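Local coordinates for putative iron-regulated protein A (Parabacteroides distasonis ATCC 8503, PDB 4ECG) that is of unknown function but binds calcium ions and, as an imelysin-like protein, may take part in bacterial iron regulation or uptake, at residues 94-99 against 230-235; 119-124 against 174-179; 213-218 against 223-228. All coordinates share one frame; numbering follows the deposited sequence.

Interaction 1: residues 94-99 against 230-235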
ATOM      1  N   PHE A  94      -4.834   5.611  -1.716  1.00 44.85           N
ATOM      2  CA  PHE A  94      -5.292   6.041  -3.013  1.00 46.84           C
ATOM      3  C   PHE A  94      -4.947   5.066  -4.167  1.00 49.88           C
ATOM      4  O   PHE A  94      -4.211   5.382  -5.112  1.00 52.31           O
ATOM      5  CB  PHE A  94      -4.817   7.469  -3.305  1.00 47.71           C
ATOM      6  CG  PHE A  94      -3.389   7.746  -2.960  1.00 45.36           C
ATOM      7  CD1 PHE A  94      -3.038   8.130  -1.691  1.00 46.33           C
ATOM      8  CD2 PHE A  94      -2.405   7.679  -3.918  1.00 46.46           C
ATOM      9  CE1 PHE A  94      -1.708   8.460  -1.386  1.00 46.49           C
ATOM     10  CE2 PHE A  94      -1.110   7.982  -3.621  1.00 44.17           C
ATOM     11  CZ  PHE A  94      -0.751   8.382  -2.352  1.00 43.66           C
ATOM     12  N   LEU A  95      -5.532   3.877  -4.080  1.00 49.56           N
ATOM     13  CA  LEU A  95      -5.373   2.853  -5.104  1.00 48.18           C
ATOM     14  C   LEU A  95      -6.367   3.091  -6.229  1.00 48.91           C
ATOM     15  O   LEU A  95      -6.316   2.403  -7.266  1.00 52.44           O
ATOM     16  CB  LEU A  95      -5.601   1.461  -4.524  1.00 46.89           C
ATOM     17  CG  LEU A  95      -4.433   0.927  -3.720  1.00 51.16           C
ATOM     18  CD1 LEU A  95      -4.962  -0.243  -2.902  1.00 51.09           C
ATOM     19  CD2 LEU A  95      -3.280   0.558  -4.675  1.00 46.15           C
ATOM     20  N   PHE A  96      -7.272   4.046  -6.041  1.00 46.16           N
ATOM     21  CA  PHE A  96      -8.149   4.448  -7.151  1.00 47.76           C
ATOM     22  C   PHE A  96      -7.335   5.047  -8.261  1.00 46.78           C
ATOM     23  O   PHE A  96      -6.207   5.437  -8.044  1.00 48.67           O
ATOM     24  CB  PHE A  96      -9.257   5.399  -6.730  1.00 45.04           C
ATOM     25  CG  PHE A  96      -8.805   6.568  -5.945  1.00 45.51           C
ATOM     26  CD1 PHE A  96      -8.352   7.699  -6.567  1.00 46.96           C
ATOM     27  CD2 PHE A  96      -8.865   6.551  -4.548  1.00 49.79           C
ATOM     28  CE1 PHE A  96      -7.989   8.828  -5.826  1.00 48.64           C
ATOM     29  CE2 PHE A  96      -8.469   7.654  -3.794  1.00 49.81           C
ATOM     30  CZ  PHE A  96      -8.044   8.804  -4.435  1.00 50.72           C
ATOM     31  N   GLY A  97      -7.919   5.131  -9.450  1.00 49.72           N
ATOM     32  CA  GLY A  97      -7.208   5.724 -10.563  1.00 48.02           C
ATOM     33  C   GLY A  97      -6.295   4.706 -11.206  1.00 45.18           C
ATOM     34  O   GLY A  97      -6.705   3.602 -11.467  1.00 44.00           O
ATOM     35  N   VAL A  98      -5.059   5.069 -11.490  1.00 49.49           N
ATOM     36  CA  VAL A  98      -4.267   4.249 -12.393  1.00 50.11           C
ATOM     37  C   VAL A  98      -3.963   2.872 -11.760  1.00 48.69           C
ATOM     38  O   VAL A  98      -4.027   1.851 -12.429  1.00 53.23           O
ATOM     39  CB  VAL A  98      -2.985   5.004 -12.852  1.00 49.58           C
ATOM     40  CG1 VAL A  98      -2.175   4.182 -13.857  1.00 48.76           C
ATOM     41  CG2 VAL A  98      -3.320   6.335 -13.483  1.00 49.42           C
ATOM     42  N   ALA A  99      -3.648   2.851 -10.468  1.00 50.75           N
ATOM     43  CA  ALA A  99      -3.328   1.597  -9.787  1.00 51.29           C
ATOM     44  C   ALA A  99      -4.457   0.547 -10.003  1.00 53.03           C
ATOM     45  O   ALA A  99      -4.203  -0.613 -10.345  1.00 52.12           O
ATOM     46  CB  ALA A  99      -3.037   1.830  -8.305  1.00 44.47           C
ATOM     47  N   GLU A 230     -15.273  12.251  -2.310  1.00 56.37           N
ATOM     48  CA  GLU A 230     -15.829  10.895  -1.961  1.00 56.82           C
ATOM     49  C   GLU A 230     -14.836   9.813  -2.403  1.00 54.22           C
ATOM     50  O   GLU A 230     -14.624   8.847  -1.688  1.00 56.00           O
ATOM     51  CB  GLU A 230     -17.223  10.646  -2.601  1.00 59.99           C
ATOM     52  CG  GLU A 230     -17.930   9.317  -2.220  1.00 67.20           C
ATOM     53  CD  GLU A 230     -19.257   9.064  -2.979  1.00 70.28           C
ATOM     54  OE1 GLU A 230     -19.520   9.752  -4.005  1.00 72.87           O
ATOM     55  OE2 GLU A 230     -20.061   8.197  -2.538  1.00 66.51           O
ATOM     56  N   LEU A 231     -14.187  10.019  -3.549  1.00 52.41           N
ATOM     57  CA  LEU A 231     -13.192   9.066  -4.060  1.00 50.14           C
ATOM     58  C   LEU A 231     -12.019   8.924  -3.096  1.00 50.39           C
ATOM     59  O   LEU A 231     -11.543   7.803  -2.828  1.00 49.02           O
ATOM     60  CB  LEU A 231     -12.695   9.516  -5.441  1.00 52.32           C
ATOM     61  CG  LEU A 231     -12.034   8.519  -6.369  1.00 52.09           C
ATOM     62  CD1 LEU A 231     -12.948   7.325  -6.607  1.00 52.53           C
ATOM     63  CD2 LEU A 231     -11.674   9.226  -7.647  1.00 50.89           C
HETATM   64  N   MSE A 232     -11.555  10.052  -2.557  1.00 46.45           N
HETATM   65  CA  MSE A 232     -10.393  10.041  -1.650  1.00 45.76           C
HETATM   66  C   MSE A 232     -10.734   9.202  -0.437  1.00 48.58           C
HETATM   67  O   MSE A 232      -9.881   8.489   0.053  1.00 49.27           O
HETATM   68  CB  MSE A 232     -10.004  11.452  -1.156  1.00 46.61           C
HETATM   69  CG  MSE A 232      -9.415  12.433  -2.218  1.00 47.89           C
HETATM   70 SE   MSE A 232      -9.279  14.249  -1.589  0.75 46.19          SE
HETATM   71  CE  MSE A 232      -7.986  13.978  -0.192  1.00 43.62           C
ATOM     72  N   LEU A 233     -11.984   9.313   0.046  1.00 50.09           N
ATOM     73  CA  LEU A 233     -12.399   8.712   1.334  1.00 49.91           C
ATOM     74  C   LEU A 233     -12.913   7.283   1.192  1.00 48.90           C
ATOM     75  O   LEU A 233     -13.099   6.598   2.185  1.00 52.28           O
ATOM     76  CB  LEU A 233     -13.482   9.560   1.998  1.00 49.90           C
ATOM     77  CG  LEU A 233     -12.940  10.832   2.660  1.00 49.67           C
ATOM     78  CD1 LEU A 233     -13.996  11.926   2.686  1.00 47.20           C
ATOM     79  CD2 LEU A 233     -12.440  10.529   4.065  1.00 47.55           C
ATOM     80  N   ASN A 234     -13.089   6.820  -0.042  1.00 50.02           N
ATOM     81  CA  ASN A 234     -13.915   5.646  -0.316  1.00 49.30           C
ATOM     82  C   ASN A 234     -13.376   4.332   0.222  1.00 49.12           C
ATOM     83  O   ASN A 234     -12.165   4.173   0.395  1.00 47.29           O
ATOM     84  CB  ASN A 234     -14.238   5.504  -1.838  1.00 49.24           C
ATOM     85  CG  ASN A 234     -13.216   4.677  -2.600  1.00 48.90           C
ATOM     86  OD1 ASN A 234     -13.320   3.431  -2.685  1.00 48.46           O
ATOM     87  ND2 ASN A 234     -12.238   5.365  -3.200  1.00 45.51           N
ATOM     88  N   GLY A 235     -14.307   3.374   0.362  1.00 47.04           N
ATOM     89  CA  GLY A 235     -14.091   2.100   1.028  1.00 44.59           C
ATOM     90  C   GLY A 235     -13.660   0.951   0.148  1.00 45.10           C
ATOM     91  O   GLY A 235     -13.346  -0.151   0.670  1.00 45.15           O
TER
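Phe96 and Leu231 carry most of this contact, and the first kind of interaction is apolar. The CG of Leu231 lies over one face of the Phe96 ring, 3.9 Å from the ring centroid and 17° off the normal. This is a CH-pi contact. Methyl CD2 of Leu231 extends along the same ring side, 3.8 Å from CD1 of Phe96. The chi1 of Phe96, 50°, sets CG between its own backbone N and carbonyl carbon and turns the ring toward helix 225-233. The opposite face is met by the carbonyl carbon of Phe94. Selenomethionine Met232 adds its backbone, with CA 3.7 Å from Phe96 CE2.

Polar atoms meet the ring obliquely. The Leu231 carbonyl O comes to 3.2 Å from Phe96 CE2, a close approach and not a bond. The same oxygen accepts a hydrogen bond from Asn234 ND2 at 2.6 Å, in the carbonyl plane and on a lone pair. This bond folds the Asn234 amide back over the last turn of the helix. Its ND2 comes to 3.8 Å from Phe96 CD2, with the amide and ring planes 54° apart.

Helices 29-68, 171-196 and 208-214 also reach Phe96, through Phe39, Trp195, Tyr208 and Met212. The chemistry implies an aromatic ring packed by apolar contact against the last turn of helix 225-233, with the Asn234 amide taken up by Leu231 O, Asn236 and Asn237.

Interaction 2: residues 119-124 against 174-179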
ATOM      1  N   GLU A 119       8.994 -22.263  -8.643  1.00 53.96           N
ATOM      2  CA  GLU A 119       9.980 -23.340  -8.619  1.00 60.46           C
ATOM      3  C   GLU A 119      10.094 -24.002  -9.995  1.00 56.12           C
ATOM      4  O   GLU A 119      11.194 -24.373 -10.453  1.00 52.97           O
ATOM      5  CB  GLU A 119       9.610 -24.377  -7.553  1.00 66.16           C
ATOM      6  CG  GLU A 119      10.806 -25.056  -6.898  1.00 80.44           C
ATOM      7  CD  GLU A 119      10.374 -26.163  -5.923  1.00 92.99           C
ATOM      8  OE1 GLU A 119       9.809 -25.827  -4.844  1.00 93.43           O
ATOM      9  OE2 GLU A 119      10.591 -27.371  -6.238  1.00 91.16           O
ATOM     10  N   GLU A 120       8.948 -24.135 -10.650  1.00 50.50           N
ATOM     11  CA  GLU A 120       8.873 -24.735 -11.950  1.00 53.61           C
ATOM     12  C   GLU A 120       9.607 -23.866 -12.973  1.00 53.70           C
ATOM     13  O   GLU A 120      10.374 -24.376 -13.800  1.00 58.28           O
ATOM     14  CB  GLU A 120       7.409 -24.940 -12.346  1.00 59.70           C
ATOM     15  CG  GLU A 120       7.165 -25.851 -13.546  1.00 70.25           C
ATOM     16  CD  GLU A 120       5.733 -25.720 -14.061  1.00 77.82           C
ATOM     17  OE1 GLU A 120       4.790 -25.981 -13.288  1.00 86.63           O
ATOM     18  OE2 GLU A 120       5.551 -25.310 -15.221  1.00 79.88           O
ATOM     19  N   ILE A 121       9.386 -22.565 -12.924  1.00 47.30           N
ATOM     20  CA  ILE A 121      10.053 -21.669 -13.857  1.00 50.63           C
ATOM     21  C   ILE A 121      11.596 -21.688 -13.594  1.00 49.39           C
ATOM     22  O   ILE A 121      12.398 -21.701 -14.521  1.00 50.54           O
ATOM     23  CB  ILE A 121       9.463 -20.227 -13.784  1.00 49.48           C
ATOM     24  CG1 ILE A 121       8.047 -20.200 -14.341  1.00 49.08           C
ATOM     25  CG2 ILE A 121      10.329 -19.252 -14.572  1.00 49.66           C
ATOM     26  CD1 ILE A 121       7.307 -18.922 -14.045  1.00 45.77           C
ATOM     27  N   ILE A 122      12.001 -21.741 -12.337  1.00 44.93           N
ATOM     28  CA  ILE A 122      13.398 -21.789 -12.028  1.00 48.70           C
ATOM     29  C   ILE A 122      14.025 -23.025 -12.696  1.00 53.17           C
ATOM     30  O   ILE A 122      15.162 -22.959 -13.157  1.00 55.27           O
ATOM     31  CB  ILE A 122      13.659 -21.812 -10.497  1.00 47.15           C
ATOM     32  CG1 ILE A 122      13.236 -20.461  -9.881  1.00 45.71           C
ATOM     33  CG2 ILE A 122      15.126 -22.153 -10.222  1.00 42.54           C
ATOM     34  CD1 ILE A 122      13.175 -20.445  -8.344  1.00 44.73           C
ATOM     35  N   ALA A 123      13.267 -24.133 -12.765  1.00 51.48           N
ATOM     36  CA  ALA A 123      13.743 -25.371 -13.355  1.00 49.02           C
ATOM     37  C   ALA A 123      13.711 -25.341 -14.881  1.00 51.00           C
ATOM     38  O   ALA A 123      14.613 -25.872 -15.495  1.00 53.04           O
ATOM     39  CB  ALA A 123      12.952 -26.565 -12.843  1.00 45.49           C
ATOM     40  N   THR A 124      12.676 -24.779 -15.490  1.00 49.63           N
ATOM     41  CA  THR A 124      12.475 -24.929 -16.943  1.00 51.46           C
ATOM     42  C   THR A 124      13.016 -23.727 -17.679  1.00 52.26           C
ATOM     43  O   THR A 124      13.390 -23.819 -18.800  1.00 54.06           O
ATOM     44  CB  THR A 124      10.970 -25.019 -17.347  1.00 50.84           C
ATOM     45  OG1 THR A 124      10.262 -23.864 -16.861  1.00 49.27           O
ATOM     46  CG2 THR A 124      10.329 -26.319 -16.839  1.00 44.85           C
ATOM     47  N   LEU A 174      18.331 -16.132 -10.923  1.00 47.27           N
ATOM     48  CA  LEU A 174      18.904 -14.794 -11.056  1.00 47.52           C
ATOM     49  C   LEU A 174      18.267 -14.055 -12.216  1.00 49.61           C
ATOM     50  O   LEU A 174      17.902 -12.875 -12.103  1.00 51.15           O
ATOM     51  CB  LEU A 174      20.425 -14.850 -11.266  1.00 47.49           C
ATOM     52  CG  LEU A 174      21.190 -15.160  -9.957  1.00 46.62           C
ATOM     53  CD1 LEU A 174      22.585 -15.645 -10.296  1.00 42.79           C
ATOM     54  CD2 LEU A 174      21.243 -13.971  -8.987  1.00 44.13           C
ATOM     55  N   GLU A 175      18.140 -14.724 -13.345  1.00 44.53           N
ATOM     56  CA  GLU A 175      17.470 -14.093 -14.456  1.00 45.64           C
ATOM     57  C   GLU A 175      15.979 -13.783 -14.090  1.00 44.46           C
ATOM     58  O   GLU A 175      15.405 -12.745 -14.476  1.00 40.84           O
ATOM     59  CB  GLU A 175      17.608 -14.965 -15.703  1.00 47.72           C
ATOM     60  CG  GLU A 175      17.041 -14.295 -16.936  1.00 56.64           C
ATOM     61  CD  GLU A 175      17.755 -12.983 -17.356  1.00 65.76           C
ATOM     62  OE1 GLU A 175      18.990 -12.820 -17.024  1.00 66.37           O
ATOM     63  OE2 GLU A 175      17.065 -12.134 -18.039  1.00 65.60           O
ATOM     64  N   TYR A 176      15.368 -14.669 -13.297  1.00 41.01           N
ATOM     65  CA  TYR A 176      13.989 -14.493 -12.872  1.00 39.94           C
ATOM     66  C   TYR A 176      13.905 -13.185 -12.075  1.00 40.15           C
ATOM     67  O   TYR A 176      13.142 -12.308 -12.407  1.00 42.03           O
ATOM     68  CB  TYR A 176      13.586 -15.753 -12.078  1.00 41.16           C
ATOM     69  CG  TYR A 176      12.097 -15.982 -11.836  1.00 44.34           C
ATOM     70  CD1 TYR A 176      11.175 -14.922 -11.726  1.00 42.55           C
ATOM     71  CD2 TYR A 176      11.613 -17.265 -11.668  1.00 45.38           C
ATOM     72  CE1 TYR A 176       9.841 -15.143 -11.427  1.00 41.75           C
ATOM     73  CE2 TYR A 176      10.277 -17.474 -11.403  1.00 46.67           C
ATOM     74  CZ  TYR A 176       9.397 -16.421 -11.304  1.00 41.39           C
ATOM     75  OH  TYR A 176       8.065 -16.702 -11.089  1.00 42.41           O
ATOM     76  N   LEU A 177      14.775 -13.041 -11.073  1.00 42.86           N
ATOM     77  CA  LEU A 177      14.901 -11.848 -10.239  1.00 42.83           C
ATOM     78  C   LEU A 177      15.059 -10.569 -11.077  1.00 43.77           C
ATOM     79  O   LEU A 177      14.458  -9.535 -10.754  1.00 45.31           O
ATOM     80  CB  LEU A 177      16.072 -11.987  -9.260  1.00 40.11           C
ATOM     81  CG  LEU A 177      16.410 -10.780  -8.337  1.00 45.03           C
ATOM     82  CD1 LEU A 177      15.177 -10.386  -7.485  1.00 40.02           C
ATOM     83  CD2 LEU A 177      17.685 -10.996  -7.465  1.00 40.06           C
ATOM     84  N   LYS A 178      15.863 -10.625 -12.121  1.00 41.80           N
ATOM     85  CA  LYS A 178      16.051  -9.485 -13.023  1.00 44.18           C
ATOM     86  C   LYS A 178      14.738  -9.162 -13.737  1.00 47.29           C
ATOM     87  O   LYS A 178      14.337  -7.997 -13.796  1.00 52.24           O
ATOM     88  CB  LYS A 178      17.110  -9.801 -14.066  1.00 49.16           C
ATOM     89  CG  LYS A 178      17.581  -8.633 -14.931  1.00 57.07           C
ATOM     90  CD  LYS A 178      18.337  -9.074 -16.184  1.00 63.47           C
ATOM     91  CE  LYS A 178      19.863  -8.998 -16.087  1.00 73.82           C
ATOM     92  NZ  LYS A 178      20.531  -9.694 -17.267  1.00 76.89           N
ATOM     93  N   LEU A 179      14.042 -10.187 -14.234  1.00 42.89           N
ATOM     94  CA  LEU A 179      12.814  -9.950 -15.002  1.00 44.81           C
ATOM     95  C   LEU A 179      11.684  -9.376 -14.137  1.00 44.36           C
ATOM     96  O   LEU A 179      10.987  -8.459 -14.551  1.00 39.85           O
ATOM     97  CB  LEU A 179      12.366 -11.217 -15.735  1.00 47.03           C
ATOM     98  CG  LEU A 179      13.286 -11.598 -16.887  1.00 48.17           C
ATOM     99  CD1 LEU A 179      13.014 -13.044 -17.246  1.00 49.17           C
ATOM    100  CD2 LEU A 179      13.053 -10.652 -18.069  1.00 50.45           C
TER
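A helix-helix contact in the mainly helical imelysin fold joins the C-terminal turns of helix 115-124 to the early part of helix 171-196. One aromatic side chain, Tyr176, bridges the gap. The closest backbones are those of Ile122 and Tyr176, with CA atoms 7.4 Å apart.

Two isoleucines in sequence receive the ring. Ile121 gives the larger share. Its CG2 methyl lies 3.6 Å from Tyr176 CE2, and its CB is 3.7 Å from the same atom. The CG2 branch stands anti to the backbone N of Ile121, while the CG1 arm (chi1 -69°) takes CD1 on toward the phenol end. There CD1 comes to 3.8 Å from Tyr176 OH. Ile122 touches with CG1, 4.0 Å from Tyr176 CD2. Both isoleucine side chains cross the tyrosine at about a right angle. Tyr176 reaches them with CG anti to its own backbone N, at chi1 -164°. The ring is buried, and its hydroxyl is hydrogen-bonded to the carbonyl O of Leu145. That bond satisfies the polar end of an otherwise apolar contact.

Beyond the two helices, Ile130 from a loop touches both Ile121 and Tyr176. Asn172 donates to the carbonyl O of Ile122, a polar tie near the start of helix 171-196. Tyr176 thus extends from helix 171-196 to meet helix 115-124 and also helix 147-155, which supplies Thr150 and Met154.

Interaction 3: residues 213-218 against 223-228. With CA (calcium ion), chain C.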
ATOM      1  N   LYS A 213      -8.222  16.948 -10.876  1.00 61.63           N
ATOM      2  CA  LYS A 213      -8.256  18.390 -10.580  1.00 63.56           C
ATOM      3  C   LYS A 213      -9.458  19.067 -11.263  1.00 65.28           C
ATOM      4  O   LYS A 213     -10.118  19.875 -10.645  1.00 62.64           O
ATOM      5  CB  LYS A 213      -6.904  19.080 -10.857  1.00 64.73           C
ATOM      6  CG  LYS A 213      -5.839  18.684  -9.800  1.00 64.86           C
ATOM      7  CD  LYS A 213      -4.532  19.475  -9.805  1.00 68.31           C
ATOM      8  CE  LYS A 213      -3.683  19.181 -11.024  1.00 69.74           C
ATOM      9  NZ  LYS A 213      -2.250  19.144 -10.683  1.00 72.41           N
ATOM     10  N   LYS A 214      -9.788  18.684 -12.497  1.00 65.72           N
ATOM     11  CA  LYS A 214     -10.910  19.305 -13.213  1.00 69.06           C
ATOM     12  C   LYS A 214     -12.299  18.858 -12.708  1.00 64.50           C
ATOM     13  O   LYS A 214     -13.242  19.622 -12.744  1.00 60.24           O
ATOM     14  CB  LYS A 214     -10.789  19.043 -14.729  1.00 77.93           C
ATOM     15  CG  LYS A 214      -9.801  19.979 -15.435  1.00 87.79           C
ATOM     16  CD  LYS A 214      -9.102  19.327 -16.627  1.00 95.88           C
ATOM     17  CE  LYS A 214     -10.084  18.921 -17.714  1.00100.85           C
ATOM     18  NZ  LYS A 214      -9.360  18.698 -18.998  1.00103.99           N
ATOM     19  N   HIS A 215     -12.397  17.603 -12.273  1.00 64.34           N
ATOM     20  CA  HIS A 215     -13.636  16.960 -11.795  1.00 60.92           C
ATOM     21  C   HIS A 215     -14.888  17.421 -12.501  1.00 61.64           C
ATOM     22  O   HIS A 215     -15.872  17.821 -11.882  1.00 57.76           O
ATOM     23  CB  HIS A 215     -13.755  17.102 -10.276  1.00 61.10           C
ATOM     24  CG  HIS A 215     -13.602  18.517  -9.770  1.00 63.91           C
ATOM     25  ND1 HIS A 215     -14.502  19.485 -10.039  1.00 64.28           N
ATOM     26  CD2 HIS A 215     -12.607  19.105  -8.965  1.00 61.90           C
ATOM     27  CE1 HIS A 215     -14.108  20.633  -9.445  1.00 67.26           C
ATOM     28  NE2 HIS A 215     -12.942  20.394  -8.792  1.00 64.87           N
ATOM     29  N   ASP A 216     -14.848  17.410 -13.823  1.00 62.52           N
ATOM     30  CA  ASP A 216     -15.950  17.953 -14.598  1.00 65.18           C
ATOM     31  C   ASP A 216     -16.635  16.861 -15.463  1.00 65.76           C
ATOM     32  O   ASP A 216     -17.442  17.189 -16.295  1.00 65.59           O
ATOM     33  CB  ASP A 216     -15.441  19.133 -15.442  1.00 70.29           C
ATOM     34  CG  ASP A 216     -14.432  18.711 -16.527  1.00 74.40           C
ATOM     35  OD1 ASP A 216     -14.236  17.502 -16.714  1.00 72.63           O
ATOM     36  OD2 ASP A 216     -13.851  19.584 -17.214  1.00 80.42           O
ATOM     37  N   GLY A 217     -16.315  15.580 -15.233  1.00 63.70           N
ATOM     38  CA  GLY A 217     -16.872  14.470 -15.976  1.00 67.00           C
ATOM     39  C   GLY A 217     -16.231  14.228 -17.334  1.00 70.85           C
ATOM     40  O   GLY A 217     -16.704  13.430 -18.095  1.00 68.08           O
ATOM     41  N   SER A 218     -15.142  14.903 -17.654  1.00 75.89           N
ATOM     42  CA  SER A 218     -14.530  14.724 -18.974  1.00 77.04           C
ATOM     43  C   SER A 218     -13.779  13.398 -19.079  1.00 74.27           C
ATOM     44  O   SER A 218     -13.665  12.861 -20.187  1.00 72.32           O
ATOM     45  CB  SER A 218     -13.594  15.900 -19.324  1.00 81.51           C
ATOM     46  OG  SER A 218     -12.549  16.049 -18.364  1.00 82.79           O
ATOM     47  N   GLY A 223     -17.205  13.297 -11.749  1.00 60.06           N
ATOM     48  CA  GLY A 223     -18.264  14.127 -12.378  1.00 61.27           C
ATOM     49  C   GLY A 223     -18.414  15.510 -11.778  1.00 63.07           C
ATOM     50  O   GLY A 223     -18.943  16.427 -12.408  1.00 59.44           O
ATOM     51  N   ASN A 224     -17.961  15.655 -10.536  1.00 64.55           N
ATOM     52  CA  ASN A 224     -18.004  16.926  -9.836  1.00 62.72           C
ATOM     53  C   ASN A 224     -17.158  16.809  -8.594  1.00 61.20           C
ATOM     54  O   ASN A 224     -16.637  15.729  -8.288  1.00 61.18           O
ATOM     55  CB  ASN A 224     -19.433  17.345  -9.520  1.00 63.50           C
ATOM     56  CG  ASN A 224     -20.109  16.420  -8.541  1.00 60.80           C
ATOM     57  OD1 ASN A 224     -19.616  16.180  -7.463  1.00 62.81           O
ATOM     58  ND2 ASN A 224     -21.261  15.947  -8.896  1.00 61.02           N
ATOM     59  N   VAL A 225     -16.991  17.917  -7.881  1.00 62.19           N
ATOM     60  CA  VAL A 225     -15.987  17.980  -6.820  1.00 57.35           C
ATOM     61  C   VAL A 225     -16.352  17.076  -5.652  1.00 56.93           C
ATOM     62  O   VAL A 225     -15.456  16.567  -4.959  1.00 57.51           O
ATOM     63  CB  VAL A 225     -15.719  19.412  -6.316  1.00 57.37           C
ATOM     64  CG1 VAL A 225     -16.917  19.969  -5.539  1.00 58.36           C
ATOM     65  CG2 VAL A 225     -14.439  19.427  -5.477  1.00 54.33           C
ATOM     66  N   TYR A 226     -17.650  16.896  -5.413  1.00 55.67           N
ATOM     67  CA  TYR A 226     -18.108  15.986  -4.364  1.00 55.43           C
ATOM     68  C   TYR A 226     -17.701  14.555  -4.687  1.00 54.35           C
ATOM     69  O   TYR A 226     -17.371  13.783  -3.800  1.00 57.52           O
ATOM     70  CB  TYR A 226     -19.632  16.057  -4.162  1.00 59.90           C
ATOM     71  CG  TYR A 226     -20.199  17.407  -3.725  1.00 63.78           C
ATOM     72  CD1 TYR A 226     -20.211  17.776  -2.377  1.00 66.22           C
ATOM     73  CD2 TYR A 226     -20.737  18.302  -4.653  1.00 65.21           C
ATOM     74  CE1 TYR A 226     -20.720  19.003  -1.963  1.00 66.87           C
ATOM     75  CE2 TYR A 226     -21.253  19.529  -4.249  1.00 68.85           C
ATOM     76  CZ  TYR A 226     -21.241  19.869  -2.901  1.00 67.81           C
ATOM     77  OH  TYR A 226     -21.755  21.060  -2.470  1.00 66.77           O
ATOM     78  N   GLN A 227     -17.732  14.187  -5.952  1.00 50.47           N
ATOM     79  CA  GLN A 227     -17.287  12.882  -6.309  1.00 51.31           C
ATOM     80  C   GLN A 227     -15.814  12.678  -6.093  1.00 49.50           C
ATOM     81  O   GLN A 227     -15.408  11.598  -5.703  1.00 49.33           O
ATOM     82  CB  GLN A 227     -17.668  12.571  -7.760  1.00 54.50           C
ATOM     83  CG  GLN A 227     -19.186  12.445  -7.925  1.00 54.92           C
ATOM     84  CD  GLN A 227     -19.601  11.961  -9.301  1.00 53.15           C
ATOM     85  OE1 GLN A 227     -18.836  11.308 -10.021  1.00 53.67           O
ATOM     86  NE2 GLN A 227     -20.814  12.261  -9.656  1.00 50.03           N
ATOM     87  N   ALA A 228     -15.023  13.716  -6.325  1.00 52.44           N
ATOM     88  CA  ALA A 228     -13.566  13.663  -6.125  1.00 53.42           C
ATOM     89  C   ALA A 228     -13.194  13.471  -4.649  1.00 54.10           C
ATOM     90  O   ALA A 228     -12.404  12.626  -4.331  1.00 49.84           O
ATOM     91  CB  ALA A 228     -12.888  14.911  -6.706  1.00 51.50           C
TER
HETATM   92 CA    CA C 501     -18.453   9.163 -10.464  1.00 55.07          CA
HETATM   93  O   HOH W   1     -19.562   9.508 -12.802  1.00 50.37           O
HETATM   94  O   HOH W   2     -20.690   8.544 -10.237  1.00 50.89           O
HETATM   95  O   HOH W   3     -18.152   6.790 -10.926  1.00 56.95           O
HETATM   96  O   HOH W   4     -18.891   8.895  -8.174  1.00 46.71           O
HETATM   97  O   HOH W   5     -16.106   9.058  -9.231  1.00 47.68           O
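His215 lays one face of its imidazole against Val225. The Val225 CB sits over the ring centre, 3.8 Å from the centroid and 11° off the normal, in a CH-pi contact. The two side chains run side by side and point the same way. CG2 of Val225 continues along the ring to 3.8 Å from His215 NE2. The His215 chi1 of 52° sets CG between the backbone N and the carbonyl carbon, which lays the ring along Val225, above the first turn of helix 225-233. His215 CB reaches the methyl of Ala228 at 4.3 Å.

The backbones also meet. Asn224 CA makes a CA-H...O contact with the His215 carbonyl O at 3.1 Å. Gly217 and Gly223 pass closely, their CA atoms 3.9 Å apart.

The contact closes the short connection between helices 208-214 and 225-233. His215 leaves the first helix with positive phi. Asp216 forms an Asx turn, its OD1 accepting from both N and OG of Ser218. Asn224 is the N-cap of the second helix, and its OD1 takes the N-H of Gln227 at 3.1 Å.

Further out, Gln227 OE1 binds the calcium ion at 2.2 Å and accepts from Gly223 N, which lies well above the amide plane. Five waters and the Ser221 carbonyl O also bind the calcium ion.

His215 NE2 is hydrogen-bonded to Ser33 of helix 29-68. Were this histidine an alanine, Ser33 would probably lose its imidazole partner and Val225 CB the ring that covers it. Met32 and Val36 of helix 29-68 touch Val225 and Ala228.

From the N terminus, residues 94-99 come first, and interaction 1 closes a long loop only when the chain returns at 230-235. It ties the loop leading into helix 98-101 to the end of helix 225-233. The other two contacts nest inside that loop, in series. Interaction 2 closes first, linking helix 115-124 to helix 171-196. Interaction 3 then closes the short turn from helix 208-214 to helix 225-233. No contacts cross. Interactions 1 and 3 share helix 225-233, with interaction 3 at its start and interaction 1 at its end, their centres about 13 Å apart. Interaction 2 is remote, about 34 Å from interaction 1 and about 45 Å from interaction 3 between centres.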